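Local coordinates for protein beta-N-acetylglucosaminidase (Thermotoga maritima, PDB 3WO8) that probably hydrolyses terminal non-reducing N-acetyl-D-hexosamine residues of N-acetyl-beta-D-hexosaminides, as a beta-N-acetylglucosaminidase of glycosyl hydrolase family 3, at residues G375-Y378 and D379-P382; S51-Y54 and L55-F59. All coordinates share one frame; numbering follows the deposited sequence.

Contact 1: G375-Y378 and D379-P382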
# COMPACT_ATOMS: atom_id res chain seq x y z
N GLY B 375 12.46 -13.56 -5.52
CA GLY B 375 13.45 -13.74 -4.46
C GLY B 375 12.96 -13.45 -3.06
O GLY B 375 13.16 -14.25 -2.14
N GLY B 376 12.31 -12.32 -2.86
CA GLY B 376 11.78 -12.01 -1.53
C GLY B 376 10.73 -13.04 -1.12
O GLY B 376 10.52 -13.34 0.08
N ASP B 377 10.09 -13.58 -2.15
CA ASP B 377 9.07 -14.59 -2.02
C ASP B 377 9.63 -15.90 -1.51
O ASP B 377 9.10 -16.52 -0.59
CB ASP B 377 8.39 -14.79 -3.38
CG ASP B 377 7.32 -13.71 -3.73
OD1 ASP B 377 7.04 -12.77 -2.93
OD2 ASP B 377 6.75 -13.85 -4.84
N TYR B 378 10.74 -16.33 -2.07
CA TYR B 378 11.34 -17.54 -1.60
C TYR B 378 11.78 -17.37 -0.16
O TYR B 378 11.55 -18.26 0.67
CB TYR B 378 12.53 -17.95 -2.44
CG TYR B 378 12.25 -18.14 -3.89
CD1 TYR B 378 11.05 -18.62 -4.32
CD2 TYR B 378 13.23 -17.85 -4.84
CE1 TYR B 378 10.79 -18.77 -5.68
CE2 TYR B 378 13.01 -18.02 -6.19
CZ TYR B 378 11.78 -18.49 -6.61
OH TYR B 378 11.55 -18.66 -7.96
N ASP B 379 12.41 -16.25 0.16
CA ASP B 379 12.80 -15.96 1.56
C ASP B 379 11.64 -16.12 2.55
O ASP B 379 11.83 -16.47 3.72
CB ASP B 379 13.31 -14.54 1.70
CG ASP B 379 14.60 -14.31 1.01
OD1 ASP B 379 15.24 -15.28 0.55
OD2 ASP B 379 15.00 -13.13 0.92
N GLN B 380 10.45 -15.85 2.07
CA GLN B 380 9.26 -15.82 2.93
C GLN B 380 8.61 -17.21 3.21
O GLN B 380 7.76 -17.34 4.10
CB GLN B 380 8.26 -14.88 2.30
CG GLN B 380 7.69 -13.88 3.27
CD GLN B 380 6.76 -12.98 2.52
OE1 GLN B 380 7.18 -12.39 1.49
NE2 GLN B 380 5.48 -12.89 2.96
N ILE B 381 9.05 -18.22 2.47
CA ILE B 381 8.45 -19.54 2.55
C ILE B 381 8.57 -20.19 3.92
O ILE B 381 7.62 -20.82 4.38
CB ILE B 381 9.03 -20.43 1.46
CG1 ILE B 381 8.52 -19.93 0.11
CG2 ILE B 381 8.64 -21.88 1.68
CD1 ILE B 381 9.11 -20.63 -1.09
N PRO B 382 9.71 -20.03 4.62
CA PRO B 382 9.72 -20.74 5.90
C PRO B 382 8.76 -20.19 6.93
O PRO B 382 8.12 -20.97 7.63
CB PRO B 382 11.16 -20.62 6.36
CG PRO B 382 11.93 -20.51 5.11
CD PRO B 382 11.07 -19.64 4.22
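Tyr378 and Ile381 reach each other along the helix because both first torsions set the leading branch opposite the carbonyl carbon, with chi1 -57° for CG of Tyr378 and -70° for CG1 of Ile381. Ile381 then runs on extended, and its CD1 comes to 4.3 Å from CD1 of the Tyr378 ring, approaching obliquely at the end of the ring nearer the backbone; the same methyl lies 3.8 Å from Tyr378 CA. On another side of the helix, Asp379 lies alongside the preceding turn, its CB 3.4 Å from Gly376 O. Its OD1 makes a salt bridge with Arg396.

The backbone bonding changes along these two turns. Asp379 N gives Gly375 O a regular, almost straight i to i+4 bond (3.1 Å, 177° at the hydrogen). Gln380 N is shared weakly between Gly376 O, at 3.2 Å, and Asp377 O. Ile381 N instead goes to Tyr378 O at 3.1 Å, an i to i+3 bond. Pro382 has no N-H to offer that same oxygen; its ring carbon CD stands 3.8 Å from Tyr378 O, where the helix kinks.

Asp377 OD2 is hydrogen-bonded to Thr460 OG1. Helix 374-385 is the connection of a beta-alpha-beta unit: Tyr378 and Ile381 rest on Val362 of strand 357-363, Pro382 touches Val394 of strand 391-397, and Ile381 meets Ile465 of the adjacent helix 462-471.

Contact 2: S51-Y54 and L55-F59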
# COMPACT_ATOMS: atom_id res chain seq x y z
N SER B 51 0.35 -6.61 8.31
CA SER B 51 1.70 -6.73 7.79
C SER B 51 1.99 -8.04 7.08
O SER B 51 3.06 -8.21 6.59
CB SER B 51 2.70 -6.55 8.89
OG SER B 51 2.90 -7.78 9.53
N LYS B 52 1.06 -8.97 7.03
CA LYS B 52 1.33 -10.21 6.31
C LYS B 52 0.18 -10.37 5.32
O LYS B 52 -0.85 -11.01 5.55
CB LYS B 52 1.36 -11.37 7.28
CG LYS B 52 2.50 -11.37 8.26
CD LYS B 52 3.58 -12.31 7.76
CE LYS B 52 5.00 -11.86 8.11
NZ LYS B 52 5.05 -11.50 9.55
N GLU B 53 0.34 -9.75 4.19
CA GLU B 53 -0.77 -9.61 3.31
C GLU B 53 -1.51 -10.95 3.03
O GLU B 53 -2.74 -10.97 3.06
CB GLU B 53 -0.30 -8.92 2.06
CG GLU B 53 -1.31 -8.77 0.98
CD GLU B 53 -0.85 -7.76 -0.03
OE1 GLU B 53 0.33 -7.79 -0.43
OE2 GLU B 53 -1.65 -6.90 -0.39
N TYR B 54 -0.80 -12.05 2.82
CA TYR B 54 -1.52 -13.27 2.51
C TYR B 54 -2.43 -13.67 3.67
O TYR B 54 -3.52 -14.17 3.44
CB TYR B 54 -0.60 -14.43 2.13
CG TYR B 54 0.23 -14.90 3.27
CD1 TYR B 54 -0.25 -15.85 4.16
CD2 TYR B 54 1.49 -14.36 3.50
CE1 TYR B 54 0.51 -16.26 5.22
CE2 TYR B 54 2.27 -14.76 4.55
CZ TYR B 54 1.78 -15.70 5.42
OH TYR B 54 2.55 -16.09 6.47
N LEU B 55 -2.05 -13.42 4.92
CA LEU B 55 -3.01 -13.62 6.01
C LEU B 55 -4.20 -12.68 5.90
O LEU B 55 -5.32 -13.09 6.02
CB LEU B 55 -2.39 -13.35 7.38
CG LEU B 55 -1.68 -14.43 8.17
CD1 LEU B 55 -1.52 -13.82 9.56
CD2 LEU B 55 -2.45 -15.76 8.19
N LEU B 56 -3.92 -11.39 5.74
CA LEU B 56 -4.99 -10.43 5.56
C LEU B 56 -5.98 -10.93 4.53
O LEU B 56 -7.18 -10.85 4.73
CB LEU B 56 -4.46 -9.07 5.12
CG LEU B 56 -5.61 -8.10 4.92
CD1 LEU B 56 -6.44 -7.96 6.20
CD2 LEU B 56 -5.10 -6.78 4.45
N MET B 57 -5.47 -11.49 3.45
CA MET B 57 -6.34 -12.01 2.42
C MET B 57 -7.17 -13.21 2.88
O MET B 57 -8.37 -13.28 2.64
CB MET B 57 -5.55 -12.36 1.15
CG MET B 57 -5.01 -11.14 0.40
SD MET B 57 -3.74 -11.56 -0.81
CE MET B 57 -3.48 -9.88 -1.41
N ASP B 58 -6.56 -14.17 3.53
CA ASP B 58 -7.31 -15.35 3.92
C ASP B 58 -8.29 -14.99 5.00
O ASP B 58 -9.36 -15.55 5.05
CB ASP B 58 -6.40 -16.45 4.41
CG ASP B 58 -7.02 -17.82 4.25
OD1 ASP B 58 -7.62 -18.04 3.17
OD2 ASP B 58 -6.88 -18.65 5.18
N PHE B 59 -7.94 -14.02 5.83
CA PHE B 59 -8.84 -13.59 6.88
C PHE B 59 -10.08 -12.97 6.26
O PHE B 59 -11.16 -13.23 6.67
CB PHE B 59 -8.12 -12.64 7.85
CG PHE B 59 -8.76 -12.48 9.22
CD1 PHE B 59 -9.86 -13.23 9.61
CD2 PHE B 59 -8.24 -11.56 10.11
CE1 PHE B 59 -10.43 -13.03 10.85
CE2 PHE B 59 -8.78 -11.38 11.35
CZ PHE B 59 -9.88 -12.11 11.73
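The first turn of helix 53-66, which follows strand 42-45 in the TIM barrel of this glycosidase, starts at Lys52 in the N-cap position and brings Glu53 against Met57. Lys52 O accepts Leu56 N at 3.1 Å in a regular i to i+4 bond and, weakly, Leu55 N. The next two steps continue the helix: Met57 N binds Glu53 O at 2.8 Å, and Asp58 N binds Tyr54 O at 3.0 Å.

Glu53 has CG anti to its own nitrogen (chi1 176°) and an extended chain beyond, while Met57 is extended past CG, and the methionine passes the glutamate at a slant. The Met57 methyl CE sits 3.4 Å from Glu53 CG and 3.6 Å from its CD, touching the aliphatic part and the root of the carboxylate. Tyr54 holds CG between its nitrogen and its carbonyl carbon (chi1 67°), which keeps the ring close to the following peptide: CD1 is 3.1 Å from Leu55 N, met obliquely. Ring and leucine run side by side in the same direction, with Tyr54 CE1 4.1 Å from Leu55 CG.

The Tyr54 ring also meets that of Tyr466, and its OH takes a weak hydrogen bond from Arg387 NE. Replacing Tyr54 by alanine removes the ring and hydroxyl, and would probably leave Leu55 and Tyr466 without their aromatic neighbour and Arg387 NE without this weak bond. Glu53 OE2 is gripped by Tyr85 OH and by the backbone N of Ser88 of the second subunit, so this helix start combines an apolar methionine contact with a polar tie across the dimer; the two bonds would probably hold the carboxylate in place against the second subunit.

How the contacts relate
Contact 2 is the more buried, its centre about 10 Å from the centre of the chain; that of contact 1 lies about 24 Å out, with some residues exposed. Contact 1 lies inside one helix, of the mixed sheet's beta-alpha-beta unit, and contact 2 spans the start of another, in the TIM barrel, yet they meet where the two parts abut: Gln380 NE2 packs 4.0 Å from Tyr54 CE2, and helix 462-471 borders both. Contact 2 has mostly regular i to i+4 bonds and large apolar side chains, and reaches the second subunit. Contact 1 has weak, shared and i to i+3 bonds, and its two aspartates find their partners, Arg396 and Thr460, in the same chain.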